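Local coordinates for N(2),N(2)-dimethylguanosine tRNA methyltransferase (Pyrococcus horikoshii, PDB 2DUL), which probably dimethylates the N2 atom of guanine 26 in a number of tRNAs, with S-adenosyl-L-methionine as methyl donor, at residues A205-D216 with D241-Y249. Numbering follows the deposited sequence.
Sequences ARYAAKYDLGID and DETLEKLGY
Thr243, on helix 237-244, faces the edge strand 213-223 and helix 192-209. Its OG1 accepts a moderately bent hydrogen bond from Ile215 N (3.0 Å, 149° at the hydrogen) and is also hydrogen-bonded to Lys239 O one turn back. With CG2 anti to the backbone N, this methyl packs against Ala205 CB (3.7 Å) and Ile215 CG1 (3.6 Å), while OG1 also comes within 3.0 Å of Gly214 CA, an approach that the lack of a side chain on the glycine permits. A valine in its place would probably keep the methyl packing but leave Ile215 N without its acceptor. Leu244 lays both methyls against Ala209 CB, CD1 at 3.9 Å. Lys246, fully extended, reaches across toward the strand, and its NZ is linked to Ile215 O through water 1, which accepts from the amine and donates to the carbonyl. Asp216 OD1 stays 4.4 Å from Lys246 NZ, beyond a salt bridge; OD2 pairs with Lys234. Leu247 CD1 touches Arg206 CG (3.5 Å), the two side chains crossing at about a right angle, with the guanidinium held by the Tyr182 and Leu183 carbonyls. The N-H and C=O of Ile215, on the outer side of the edge strand, are thus met by a hydroxyl and a water-bridged amine, beside aliphatic packing of Leu244 and Leu247 on helix 192-209.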
loop_
_atom_site.group_PDB
_atom_site.type_symbol
_atom_site.label_atom_id
_atom_site.label_comp_id
_atom_site.label_asym_id
_atom_site.label_seq_id
_atom_site.Cartn_x
_atom_site.Cartn_y
_atom_site.Cartn_z
ATOM N N ALA A 205 5.107 9.888 -5.216
ATOM C CA ALA A 205 4.777 10.928 -6.187
ATOM C C ALA A 205 5.951 11.882 -6.396
ATOM O O ALA A 205 6.264 12.260 -7.524
ATOM C CB ALA A 205 3.545 11.710 -5.720
ATOM N N ARG A 206 6.595 12.281 -5.305
ATOM C CA ARG A 206 7.723 13.203 -5.396
ATOM C C ARG A 206 8.926 12.587 -6.101
ATOM O O ARG A 206 9.527 13.240 -6.948
ATOM C CB ARG A 206 8.114 13.721 -4.003
ATOM C CG ARG A 206 7.135 14.774 -3.460
ATOM C CD ARG A 206 7.555 15.298 -2.095
ATOM N NE ARG A 206 7.367 14.280 -1.067
ATOM C CZ ARG A 206 8.035 14.241 0.082
ATOM N NH1 ARG A 206 8.943 15.166 0.355
ATOM N NH2 ARG A 206 7.793 13.271 0.952
ATOM N N TYR A 207 9.269 11.338 -5.783
ATOM C CA TYR A 207 10.406 10.688 -6.445
ATOM C C TYR A 207 10.136 10.432 -7.928
ATOM O O TYR A 207 11.063 10.434 -8.748
ATOM C CB TYR A 207 10.746 9.347 -5.786
ATOM C CG TYR A 207 11.754 9.429 -4.657
ATOM C CD1 TYR A 207 11.465 10.123 -3.485
ATOM C CD2 TYR A 207 13.008 8.820 -4.773
ATOM C CE1 TYR A 207 12.399 10.217 -2.448
ATOM C CE2 TYR A 207 13.951 8.909 -3.746
ATOM C CZ TYR A 207 13.640 9.607 -2.590
ATOM O OH TYR A 207 14.565 9.711 -1.580
ATOM N N ALA A 208 8.872 10.206 -8.269
ATOM C CA ALA A 208 8.500 9.906 -9.651
ATOM C C ALA A 208 8.562 11.097 -10.602
ATOM O O ALA A 208 8.853 10.933 -11.792
ATOM C CB ALA A 208 7.094 9.301 -9.690
ATOM N N ALA A 209 8.284 12.286 -10.080
ATOM C CA ALA A 209 8.251 13.501 -10.894
ATOM C C ALA A 209 9.468 13.765 -11.771
ATOM O O ALA A 209 9.316 14.200 -12.913
ATOM C CB ALA A 209 7.965 14.734 -10.001
ATOM N N LYS A 210 10.670 13.508 -11.263
ATOM C CA LYS A 210 11.862 13.774 -12.064
ATOM C C LYS A 210 11.966 12.955 -13.353
ATOM O O LYS A 210 12.715 13.315 -14.252
ATOM C CB LYS A 210 13.139 13.603 -11.226
ATOM C CG LYS A 210 13.435 12.192 -10.745
ATOM C CD LYS A 210 14.720 12.204 -9.917
ATOM C CE LYS A 210 15.008 10.847 -9.278
ATOM N NZ LYS A 210 13.951 10.495 -8.294
ATOM N N TYR A 211 11.215 11.864 -13.445
ATOM C CA TYR A 211 11.231 11.033 -14.647
ATOM C C TYR A 211 10.098 11.462 -15.568
ATOM O O TYR A 211 9.765 10.767 -16.529
ATOM C CB TYR A 211 11.045 9.566 -14.260
ATOM C CG TYR A 211 12.138 9.068 -13.343
ATOM C CD1 TYR A 211 13.465 9.032 -13.775
ATOM C CD2 TYR A 211 11.855 8.670 -12.036
ATOM C CE1 TYR A 211 14.500 8.611 -12.921
ATOM C CE2 TYR A 211 12.884 8.248 -11.170
ATOM C CZ TYR A 211 14.201 8.224 -11.626
ATOM O OH TYR A 211 15.220 7.821 -10.787
ATOM N N ASP A 212 9.521 12.620 -15.267
ATOM C CA ASP A 212 8.385 13.153 -16.011
ATOM C C ASP A 212 7.246 12.134 -15.962
ATOM O O ASP A 212 6.615 11.814 -16.972
ATOM C CB ASP A 212 8.774 13.481 -17.458
ATOM C CG ASP A 212 9.706 14.690 -17.551
ATOM O OD1 ASP A 212 9.732 15.501 -16.597
ATOM O OD2 ASP A 212 10.403 14.835 -18.579
ATOM N N LEU A 213 7.004 11.625 -14.756
ATOM C CA LEU A 213 5.948 10.655 -14.507
ATOM C C LEU A 213 5.060 11.178 -13.394
ATOM O O LEU A 213 5.538 11.823 -12.463
ATOM C CB LEU A 213 6.529 9.316 -14.049
ATOM C CG LEU A 213 7.398 8.510 -15.009
ATOM C CD1 LEU A 213 7.989 7.321 -14.252
ATOM C CD2 LEU A 213 6.560 8.046 -16.213
ATOM N N GLY A 214 3.766 10.906 -13.502
ATOM C CA GLY A 214 2.836 11.303 -12.463
ATOM C C GLY A 214 2.283 10.001 -11.916
ATOM O O GLY A 214 2.730 8.928 -12.323
ATOM N N ILE A 215 1.339 10.072 -10.988
ATOM C CA ILE A 215 0.737 8.861 -10.457
ATOM C C ILE A 215 -0.748 9.036 -10.187
ATOM O O ILE A 215 -1.240 10.150 -9.986
ATOM C CB ILE A 215 1.376 8.394 -9.107
ATOM C CG1 ILE A 215 1.118 9.439 -8.017
ATOM C CG2 ILE A 215 2.867 8.125 -9.284
ATOM C CD1 ILE A 215 1.342 8.927 -6.594
ATOM N N ASP A 216 -1.448 7.908 -10.208
ATOM C CA ASP A 216 -2.861 7.837 -9.882
ATOM C C ASP A 216 -2.872 6.744 -8.825
ATOM O O ASP A 216 -2.266 5.686 -9.024
ATOM C CB ASP A 216 -3.710 7.377 -11.068
ATOM C CG ASP A 216 -4.169 8.528 -11.941
ATOM O OD1 ASP A 216 -4.205 9.676 -11.453
ATOM O OD2 ASP A 216 -4.509 8.277 -13.115
ATOM N N ASP A 241 3.440 17.276 -13.322
ATOM C CA ASP A 241 3.055 18.557 -12.734
ATOM C C ASP A 241 1.724 18.466 -11.985
ATOM O O ASP A 241 1.597 18.963 -10.862
ATOM C CB ASP A 241 2.940 19.651 -13.811
ATOM C CG ASP A 241 4.265 19.961 -14.486
ATOM O OD1 ASP A 241 5.323 19.788 -13.845
ATOM O OD2 ASP A 241 4.245 20.400 -15.656
ATOM N N GLU A 242 0.733 17.837 -12.610
ATOM C CA GLU A 242 -0.590 17.701 -12.004
ATOM C C GLU A 242 -0.535 16.843 -10.742
ATOM O O GLU A 242 -1.312 17.045 -9.808
ATOM C CB GLU A 242 -1.569 17.083 -13.005
ATOM C CG GLU A 242 -1.722 17.903 -14.278
ATOM C CD GLU A 242 -2.571 17.210 -15.327
ATOM O OE1 GLU A 242 -2.257 16.057 -15.690
ATOM O OE2 GLU A 242 -3.553 17.823 -15.792
ATOM N N THR A 243 0.379 15.881 -10.725
ATOM C CA THR A 243 0.533 15.004 -9.567
ATOM C C THR A 243 1.100 15.809 -8.401
ATOM O O THR A 243 0.592 15.733 -7.287
ATOM C CB THR A 243 1.462 13.819 -9.903
ATOM O OG1 THR A 243 0.869 13.048 -10.958
ATOM C CG2 THR A 243 1.663 12.912 -8.681
ATOM N N LEU A 244 2.147 16.590 -8.657
ATOM C CA LEU A 244 2.733 17.403 -7.597
ATOM C C LEU A 244 1.707 18.410 -7.064
ATOM O O LEU A 244 1.777 18.822 -5.907
ATOM C CB LEU A 244 3.988 18.132 -8.094
ATOM C CG LEU A 244 5.203 17.263 -8.453
ATOM C CD1 LEU A 244 6.371 18.156 -8.859
ATOM C CD2 LEU A 244 5.596 16.394 -7.256
ATOM N N GLU A 245 0.746 18.795 -7.900
ATOM C CA GLU A 245 -0.287 19.734 -7.467
ATOM C C GLU A 245 -1.271 19.095 -6.485
ATOM O O GLU A 245 -2.079 19.790 -5.876
ATOM C CB GLU A 245 -1.064 20.280 -8.670
ATOM C CG GLU A 245 -0.349 21.395 -9.412
ATOM C CD GLU A 245 -1.100 21.853 -10.653
ATOM O OE1 GLU A 245 -0.642 22.820 -11.299
ATOM O OE2 GLU A 245 -2.142 21.247 -10.987
ATOM N N LYS A 246 -1.212 17.776 -6.338
ATOM C CA LYS A 246 -2.113 17.092 -5.419
ATOM C C LYS A 246 -1.477 16.907 -4.044
ATOM O O LYS A 246 -2.096 16.351 -3.126
ATOM C CB LYS A 246 -2.545 15.744 -5.996
ATOM C CG LYS A 246 -3.373 15.890 -7.264
ATOM C CD LYS A 246 -3.952 14.562 -7.715
ATOM C CE LYS A 246 -4.780 14.724 -8.985
ATOM N NZ LYS A 246 -5.404 13.434 -9.411
ATOM N N LEU A 247 -0.243 17.383 -3.905
ATOM C CA LEU A 247 0.471 17.309 -2.630
ATOM C C LEU A 247 0.008 18.479 -1.769
ATOM O O LEU A 247 -0.482 19.488 -2.278
ATOM C CB LEU A 247 1.986 17.414 -2.842
ATOM C CG LEU A 247 2.723 16.254 -3.517
ATOM C CD1 LEU A 247 4.183 16.638 -3.744
ATOM C CD2 LEU A 247 2.629 15.008 -2.637
ATOM N N GLY A 248 0.168 18.346 -0.460
ATOM C CA GLY A 248 -0.243 19.416 0.424
ATOM C C GLY A 248 0.222 19.173 1.844
ATOM O O GLY A 248 1.052 18.295 2.087
ATOM N N TYR A 249 -0.318 19.949 2.778
ATOM C CA TYR A 249 0.055 19.835 4.182
ATOM C C TYR A 249 -1.167 19.826 5.082
ATOM O O TYR A 249 -2.250 20.246 4.678
ATOM C CB TYR A 249 0.981 20.994 4.565
ATOM C CG TYR A 249 2.267 20.987 3.771
ATOM C CD1 TYR A 249 2.296 21.452 2.450
ATOM C CD2 TYR A 249 3.426 20.422 4.297
ATOM C CE1 TYR A 249 3.444 21.338 1.673
ATOM C CE2 TYR A 249 4.579 20.301 3.533
ATOM C CZ TYR A 249 4.579 20.758 2.219
ATOM O OH TYR A 249 5.705 20.605 1.453
HETATM O O HOH W 1 -2.768 12.483 -10.380
#